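Local atomic coordinates of transcriptional regulator containing CBS domains (Streptococcus pneumoniae, PDB entry 6UOF), a protein that probably regulates transcription in response to a small ligand sensed by its paired CBS domains, the part of the longer protein present here. Residues T21-V24 with K25-L28; V41-Q44 with H45-V49; V110-R113 with R114-M117. All blocks are in the same frame, centred on the assembly; numbering follows the deposited sequence.

Contact 1 of 3, residues T21-V24 with K25-L28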
loop_
_atom_site.group_PDB
_atom_site.type_symbol
_atom_site.label_atom_id
_atom_site.label_comp_id
_atom_site.label_asym_id
_atom_site.label_seq_id
_atom_site.Cartn_x
_atom_site.Cartn_y
_atom_site.Cartn_z
ATOM N N THR A 21 4.435 -5.148 13.342
ATOM C CA THR A 21 5.049 -6.200 14.199
ATOM C C THR A 21 5.300 -7.498 13.418
ATOM O O THR A 21 5.867 -8.430 14.013
ATOM C CB THR A 21 4.217 -6.425 15.462
ATOM O OG1 THR A 21 2.862 -6.568 15.030
ATOM C CG2 THR A 21 4.347 -5.279 16.438
ATOM N N ASP A 22 4.862 -7.572 12.160
ATOM C CA ASP A 22 5.287 -8.695 11.289
ATOM C C ASP A 22 6.793 -8.542 11.018
ATOM O O ASP A 22 7.376 -7.486 11.360
ATOM C CB ASP A 22 4.488 -8.725 9.980
ATOM C CG ASP A 22 3.029 -9.169 10.107
ATOM O OD1 ASP A 22 2.742 -9.976 10.999
ATOM O OD2 ASP A 22 2.202 -8.726 9.275
ATOM N N THR A 23 7.405 -9.550 10.406
ATOM C CA THR A 23 8.863 -9.548 10.139
ATOM C C THR A 23 9.139 -9.482 8.637
ATOM O O THR A 23 8.226 -9.646 7.805
ATOM C CB THR A 23 9.503 -10.798 10.748
ATOM O OG1 THR A 23 8.985 -11.904 10.007
ATOM C CG2 THR A 23 9.241 -10.939 12.232
ATOM N N VAL A 24 10.407 -9.261 8.322
ATOM C CA VAL A 24 10.849 -9.246 6.901
ATOM C C VAL A 24 10.551 -10.622 6.283
ATOM O O VAL A 24 10.096 -10.651 5.122
ATOM C CB VAL A 24 12.329 -8.841 6.814
ATOM C CG1 VAL A 24 12.955 -9.202 5.472
ATOM C CG2 VAL A 24 12.487 -7.358 7.107
ATOM N N LYS A 25 10.695 -11.704 7.053
ATOM C CA LYS A 25 10.348 -13.070 6.558
ATOM C C LYS A 25 8.873 -13.081 6.138
ATOM O O LYS A 25 8.546 -13.643 5.074
ATOM C CB LYS A 25 10.575 -14.142 7.631
ATOM C CG LYS A 25 10.120 -15.545 7.235
ATOM C CD LYS A 25 10.173 -16.561 8.361
ATOM C CE LYS A 25 9.505 -17.879 8.018
ATOM N NZ LYS A 25 8.046 -17.720 7.810
ATOM N N ASP A 26 8.001 -12.503 6.961
ATOM C CA ASP A 26 6.554 -12.454 6.622
ATOM C C ASP A 26 6.351 -11.670 5.322
ATOM O O ASP A 26 5.510 -12.091 4.504
ATOM C CB ASP A 26 5.741 -11.827 7.753
ATOM C CG ASP A 26 5.770 -12.616 9.047
ATOM O OD1 ASP A 26 5.777 -13.852 8.979
ATOM O OD2 ASP A 26 5.805 -11.977 10.108
ATOM N N TYR A 27 7.088 -10.576 5.130
ATOM C CA TYR A 27 6.988 -9.771 3.881
ATOM C C TYR A 27 7.413 -10.626 2.679
ATOM O O TYR A 27 6.663 -10.699 1.676
ATOM C CB TYR A 27 7.849 -8.511 3.982
ATOM C CG TYR A 27 8.127 -7.863 2.653
ATOM C CD1 TYR A 27 7.197 -7.047 2.029
ATOM C CD2 TYR A 27 9.296 -8.145 1.975
ATOM C CE1 TYR A 27 7.446 -6.470 0.795
ATOM C CE2 TYR A 27 9.546 -7.603 0.726
ATOM C CZ TYR A 27 8.611 -6.788 0.125
ATOM O OH TYR A 27 8.847 -6.238 -1.103
ATOM N N LEU A 28 8.564 -11.291 2.773
ATOM C CA LEU A 28 9.057 -12.116 1.635
ATOM C C LEU A 28 8.053 -13.228 1.315
ATOM O O LEU A 28 7.842 -13.510 0.115
ATOM C CB LEU A 28 10.449 -12.670 1.957
ATOM C CG LEU A 28 11.547 -11.616 2.110
ATOM C CD1 LEU A 28 12.862 -12.251 2.540
ATOM C CD2 LEU A 28 11.736 -10.824 0.820
HETATM O O HOH W 1 2.918 -12.744 10.758
#
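Thr23 and Asp26 meet in a capping box at the start of helix 24-34, in the first CBS domain. Thr23 is the N-cap. Its OG1 accepts the backbone N-H of Asp26, with Asp26 N to Thr23 OG1 at 3.3 Å. The return bond is the shorter one: Thr23 N donates to Asp26 OD2 at 2.9 Å, and it is nearly straight at 163°. The donor meets the anti side of the carboxylate and lies 33° out of its plane. Thr23 OG1 sits between its own backbone N and carbonyl carbon (chi1 67°), which turns the hydroxyl back to the first turn of the helix. Behind the box the helical bonding begins. Tyr27 N donates to Thr23 O, and Leu28 N donates to Val24 O at 2.9 Å. Val24 and Leu28 also touch through their methyl groups.

Asp22 stands beside the box, its carboxylate turned at a steep angle to that of Asp26. Two negative groups so close would probably repel, and a water between them may ease this. Asp22 OD2 is held by the backbone N of Arg19. Further out, Tyr27 OH bonds to Ser37 O, and its side chain packs on Met54 and Ala57 of helix 54-57. The bridging water gives one hydrogen to Asp22 OD1 at 2.8 Å and makes a weaker bond, 3.1 Å, to Asp26 OD2.

Contact 2 of 3, residues V41-Q44 with H45-V49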
loop_
_atom_site.group_PDB
_atom_site.type_symbol
_atom_site.label_atom_id
_atom_site.label_comp_id
_atom_site.label_asym_id
_atom_site.label_seq_id
_atom_site.Cartn_x
_atom_site.Cartn_y
_atom_site.Cartn_z
ATOM N N VAL A 41 1.453 -0.829 5.518
ATOM C CA VAL A 41 1.734 -1.375 6.874
ATOM C C VAL A 41 0.825 -0.691 7.892
ATOM O O VAL A 41 0.747 0.541 7.885
ATOM C CB VAL A 41 3.203 -1.157 7.257
ATOM C CG1 VAL A 41 3.484 -1.857 8.567
ATOM C CG2 VAL A 41 4.150 -1.645 6.169
ATOM N N ILE A 42 0.188 -1.504 8.736
ATOM C CA ILE A 42 -0.715 -0.944 9.779
ATOM C C ILE A 42 -0.192 -1.234 11.184
ATOM O O ILE A 42 0.483 -2.233 11.408
ATOM C CB ILE A 42 -2.145 -1.493 9.630
ATOM C CG1 ILE A 42 -2.203 -3.019 9.766
ATOM C CG2 ILE A 42 -2.771 -0.983 8.351
ATOM C CD1 ILE A 42 -3.607 -3.598 9.859
ATOM N N ASN A 43 -0.577 -0.362 12.104
ATOM C CA ASN A 43 -0.280 -0.629 13.528
ATOM C C ASN A 43 -1.471 -1.368 14.153
ATOM O O ASN A 43 -2.438 -1.727 13.436
ATOM C CB ASN A 43 0.104 0.652 14.273
ATOM C CG ASN A 43 -1.026 1.649 14.395
ATOM O OD1 ASN A 43 -2.179 1.328 14.109
ATOM N ND2 ASN A 43 -0.710 2.852 14.846
ATOM N N GLN A 44 -1.408 -1.577 15.467
ATOM C CA GLN A 44 -2.457 -2.363 16.176
ATOM C C GLN A 44 -3.779 -1.577 16.279
ATOM O O GLN A 44 -4.772 -2.175 16.745
ATOM C CB GLN A 44 -1.968 -2.794 17.558
ATOM C CG GLN A 44 -1.747 -1.639 18.525
ATOM C CD GLN A 44 -1.211 -2.106 19.858
ATOM O OE1 GLN A 44 -1.693 -3.061 20.476
ATOM N NE2 GLN A 44 -0.215 -1.395 20.361
ATOM N N HIS A 45 -3.799 -0.316 15.846
ATOM C CA HIS A 45 -5.019 0.534 15.768
ATOM C C HIS A 45 -5.544 0.544 14.321
ATOM O O HIS A 45 -6.497 1.274 14.040
ATOM C CB HIS A 45 -4.703 1.949 16.246
ATOM C CG HIS A 45 -4.090 1.969 17.599
ATOM N ND1 HIS A 45 -4.839 1.795 18.735
ATOM C CD2 HIS A 45 -2.802 2.111 17.993
ATOM C CE1 HIS A 45 -4.038 1.834 19.783
ATOM N NE2 HIS A 45 -2.788 2.025 19.355
ATOM N N GLN A 46 -4.921 -0.250 13.450
ATOM C CA GLN A 46 -5.295 -0.406 12.013
ATOM C C GLN A 46 -4.919 0.846 11.201
ATOM O O GLN A 46 -5.353 0.958 10.048
ATOM C CB GLN A 46 -6.790 -0.702 11.823
ATOM C CG GLN A 46 -7.385 -1.639 12.867
ATOM C CD GLN A 46 -6.591 -2.902 13.078
ATOM O OE1 GLN A 46 -6.223 -3.594 12.138
ATOM N NE2 GLN A 46 -6.393 -3.257 14.341
ATOM N N VAL A 47 -4.149 1.758 11.794
ATOM C CA VAL A 47 -3.748 3.017 11.112
ATOM C C VAL A 47 -2.547 2.728 10.208
ATOM O O VAL A 47 -1.636 1.978 10.593
ATOM C CB VAL A 47 -3.447 4.127 12.144
ATOM C CG1 VAL A 47 -2.799 5.351 11.512
ATOM C CG2 VAL A 47 -4.706 4.535 12.883
ATOM N N VAL A 48 -2.565 3.304 9.014
ATOM C CA VAL A 48 -1.403 3.146 8.095
ATOM C C VAL A 48 -0.226 3.932 8.681
ATOM O O VAL A 48 -0.364 5.143 8.900
ATOM C CB VAL A 48 -1.767 3.623 6.686
ATOM C CG1 VAL A 48 -0.554 3.618 5.764
ATOM C CG2 VAL A 48 -2.879 2.772 6.106
ATOM N N VAL A 49 0.893 3.251 8.907
ATOM C CA VAL A 49 2.095 3.894 9.520
ATOM C C VAL A 49 3.269 3.912 8.537
ATOM O O VAL A 49 4.304 4.502 8.877
ATOM C CB VAL A 49 2.468 3.178 10.825
ATOM C CG1 VAL A 49 1.447 3.461 11.916
ATOM C CG2 VAL A 49 2.664 1.683 10.642
HETATM O O HOH W 2 -3.503 -4.915 13.250
#
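Asn43 OD1 binds two backbone N-H groups of residues 45-49, and these bonds, with the strand pairing, form the tight part of the contact. It accepts from His45 N at 2.9 Å and from Val47 N at 3.1 Å. The donors reach the oxygen from opposite faces of the amide plane, so both sides of the group are gripped. The side chain can fold over the turn because CG lies between the backbone N and the carbonyl carbon (chi1 66°). A type I turn from Asn43 to Gln46 is closed by Gln46 N on Asn43 O at 2.9 Å. It lies within the connection of the beta hairpin formed by strands 39-42 and 48-52.

The strand end is close as well. Val49 N bonds to Val41 O at 2.9 Å, and Asn43 N to Val47 O at 3.0 Å. Between them Ile42 faces Val48 as an antiparallel non-hydrogen-bonded pair. Their side chains lie on the same sheet face and both touch Leu107 of strand 107-112. Val41 CG1 meets Val49 CG2 at 4.2 Å, and Val41 reaches on to Ile66 and Met70.

The outer side chains of Gln44, His45 and Gln46 are looser and exposed. Gln44 CG lies over one face of the His45 ring, 4.1 Å from its centroid, a CH-pi contact. Asn43 ND2 approaches the ring at its edge. The Gln46 chain bends back, and a water donates to its OE1 and, weakly, to Asn43 O. The polar turn is thus held mainly by directed bonds to Asn43, while the strand end of the hairpin is held by backbone pairing and methyl contacts.

Contact 3 of 3, residues V110-R113 with R114-M117; sequences VVTR and RDVM
Thr112 OG1 lies over one face of the Asp115 carboxylate. It is 3.1 Å from Asp115 OD2 and gives it a weak hydrogen bond. The approach from above, not in the plane, fits that weakness. The same oxygen accepts the backbone N-H of Asp115, with Asp115 N to Thr112 OG1 at 3.3 Å and an angle of 160°. The hydroxyl is therefore both donor and acceptor at the helix end. Its place between the backbone N and the carbonyl carbon (chi1 71°) directs it there. A water completes the link. It accepts from Thr112 N at 2.9 Å and donates to Asp115 OD2 at 2.8 Å.

Asp115 is buried, and its two oxygens have different arginine partners. Arg114 NH2 forms a salt bridge with Asp115 OD1 at 2.8 Å, while Arg10 NE forms one with OD2. The bend at chi3 of Arg114 (92°) curls its guanidinium back toward Asp115. The two arginines probably stabilise the ionised carboxylate. Arg114 NE also pairs with Glu118.

The backbone follows with two helical bonds. Val116 N donates to Thr112 O, and Met117 N donates to Arg113 O at 2.8 Å. Met117 is a selenomethionine. Its CE touches Arg113 CG at 4.1 Å, and its side chain packs on Met90 and Ile91 of helix 83-93. Arg113 extends from CG to NE, and its NH1 bonds to the carbonyl oxygens of Phe95 and Met90. On the apolar side Val116 CG2 approaches Val111 CB, and Val116 also lies on Ile83 and Ser87.

Thr112 is the last residue of strand 107-112 and the N-cap of helix 113-118. Thr112 and Asp115 at this junction fit the Thr-x-x-Asp signature of CBS domains, which lines the ligand site in relatives that bind adenosine nucleotides.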
loop_
_atom_site.group_PDB
_atom_site.type_symbol
_atom_site.label_atom_id
_atom_site.label_comp_id
_atom_site.label_asym_id
_atom_site.label_seq_id
_atom_site.Cartn_x
_atom_site.Cartn_y
_atom_site.Cartn_z
ATOM N N VAL A 110 -5.883 -0.833 -1.339
ATOM C CA VAL A 110 -4.915 -0.090 -2.193
ATOM C C VAL A 110 -5.498 0.162 -3.573
ATOM O O VAL A 110 -6.435 -0.541 -3.995
ATOM C CB VAL A 110 -3.604 -0.874 -2.370
ATOM C CG1 VAL A 110 -2.983 -1.311 -1.060
ATOM C CG2 VAL A 110 -3.771 -2.055 -3.320
ATOM N N VAL A 111 -4.940 1.146 -4.271
ATOM C CA VAL A 111 -5.176 1.310 -5.735
ATOM C C VAL A 111 -3.831 1.031 -6.410
ATOM O O VAL A 111 -2.780 1.481 -5.902
ATOM C CB VAL A 111 -5.743 2.677 -6.145
ATOM C CG1 VAL A 111 -7.104 2.906 -5.553
ATOM C CG2 VAL A 111 -4.821 3.832 -5.834
ATOM N N THR A 112 -3.872 0.264 -7.489
ATOM C CA THR A 112 -2.621 -0.081 -8.205
ATOM C C THR A 112 -2.493 0.766 -9.470
ATOM O O THR A 112 -3.515 1.144 -10.076
ATOM C CB THR A 112 -2.544 -1.564 -8.577
ATOM O OG1 THR A 112 -3.506 -1.763 -9.617
ATOM C CG2 THR A 112 -2.767 -2.497 -7.405
ATOM N N ARG A 113 -1.253 0.979 -9.893
ATOM C CA ARG A 113 -0.953 1.778 -11.103
ATOM C C ARG A 113 -1.619 1.145 -12.332
ATOM O O ARG A 113 -2.245 1.877 -13.116
ATOM C CB ARG A 113 0.564 1.858 -11.297
ATOM C CG ARG A 113 0.991 2.754 -12.441
ATOM C CD ARG A 113 2.493 2.619 -12.656
ATOM N NE ARG A 113 2.907 3.545 -13.696
ATOM C CZ ARG A 113 3.388 4.775 -13.497
ATOM N NH1 ARG A 113 3.545 5.263 -12.275
ATOM N NH2 ARG A 113 3.692 5.534 -14.535
ATOM N N ARG A 114 -1.505 -0.174 -12.488
ATOM C CA ARG A 114 -2.078 -0.809 -13.703
ATOM C C ARG A 114 -3.592 -0.560 -13.761
ATOM O O ARG A 114 -4.106 -0.260 -14.843
ATOM C CB ARG A 114 -1.797 -2.313 -13.715
ATOM C CG ARG A 114 -2.019 -2.959 -15.073
ATOM C CD ARG A 114 -2.307 -4.449 -15.051
ATOM N NE ARG A 114 -3.741 -4.735 -14.985
ATOM C CZ ARG A 114 -4.452 -4.909 -13.872
ATOM N NH1 ARG A 114 -3.878 -4.837 -12.682
ATOM N NH2 ARG A 114 -5.747 -5.167 -13.956
ATOM N N ASP A 115 -4.292 -0.681 -12.634
ATOM C CA ASP A 115 -5.759 -0.474 -12.693
ATOM C C ASP A 115 -6.073 0.984 -13.025
ATOM O O ASP A 115 -6.994 1.228 -13.806
ATOM C CB ASP A 115 -6.406 -0.902 -11.380
ATOM C CG ASP A 115 -6.394 -2.402 -11.151
ATOM O OD1 ASP A 115 -6.399 -3.147 -12.155
ATOM O OD2 ASP A 115 -6.432 -2.821 -9.975
ATOM N N VAL A 116 -5.321 1.919 -12.458
ATOM C CA VAL A 116 -5.591 3.360 -12.702
ATOM C C VAL A 116 -5.316 3.693 -14.166
ATOM O O VAL A 116 -6.109 4.370 -14.811
ATOM C CB VAL A 116 -4.753 4.228 -11.748
ATOM C CG1 VAL A 116 -4.737 5.686 -12.178
ATOM C CG2 VAL A 116 -5.225 4.088 -10.307
HETATM N N MSE A 117 -4.222 3.154 -14.706
HETATM C CA MSE A 117 -3.875 3.522 -16.070
HETATM C C MSE A 117 -4.814 2.864 -17.081
HETATM O O MSE A 117 -5.107 3.448 -18.124
HETATM C CB MSE A 117 -2.430 3.132 -16.388
HETATM C CG MSE A 117 -1.382 3.860 -15.572
HETATM SE SE MSE A 117 -1.696 5.801 -15.323
HETATM C CE MSE A 117 -0.944 6.145 -13.563
HETATM O O HOH W 3 -6.460 -0.956 -7.918
#

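How the contacts relate
The contacts follow one another along the chain without overlap. Contacts 1 and 2 belong to the first CBS domain, and contact 3 to the second. Helix 24-34, which starts in contact 1, leads to strand 39-42 of contact 2. Their centres are about 15 Å apart and their nearest atoms about 5 Å. Contact 3 lies on the other side of the chain's centre, with its centre about 24 Å from that of contact 1 and 22 Å from that of contact 2. Its strand 107-112 also supplies Leu107, which touches the hairpin of contact 2. The two CBS domains are thus packed together as a pair, consistent with one sensory module.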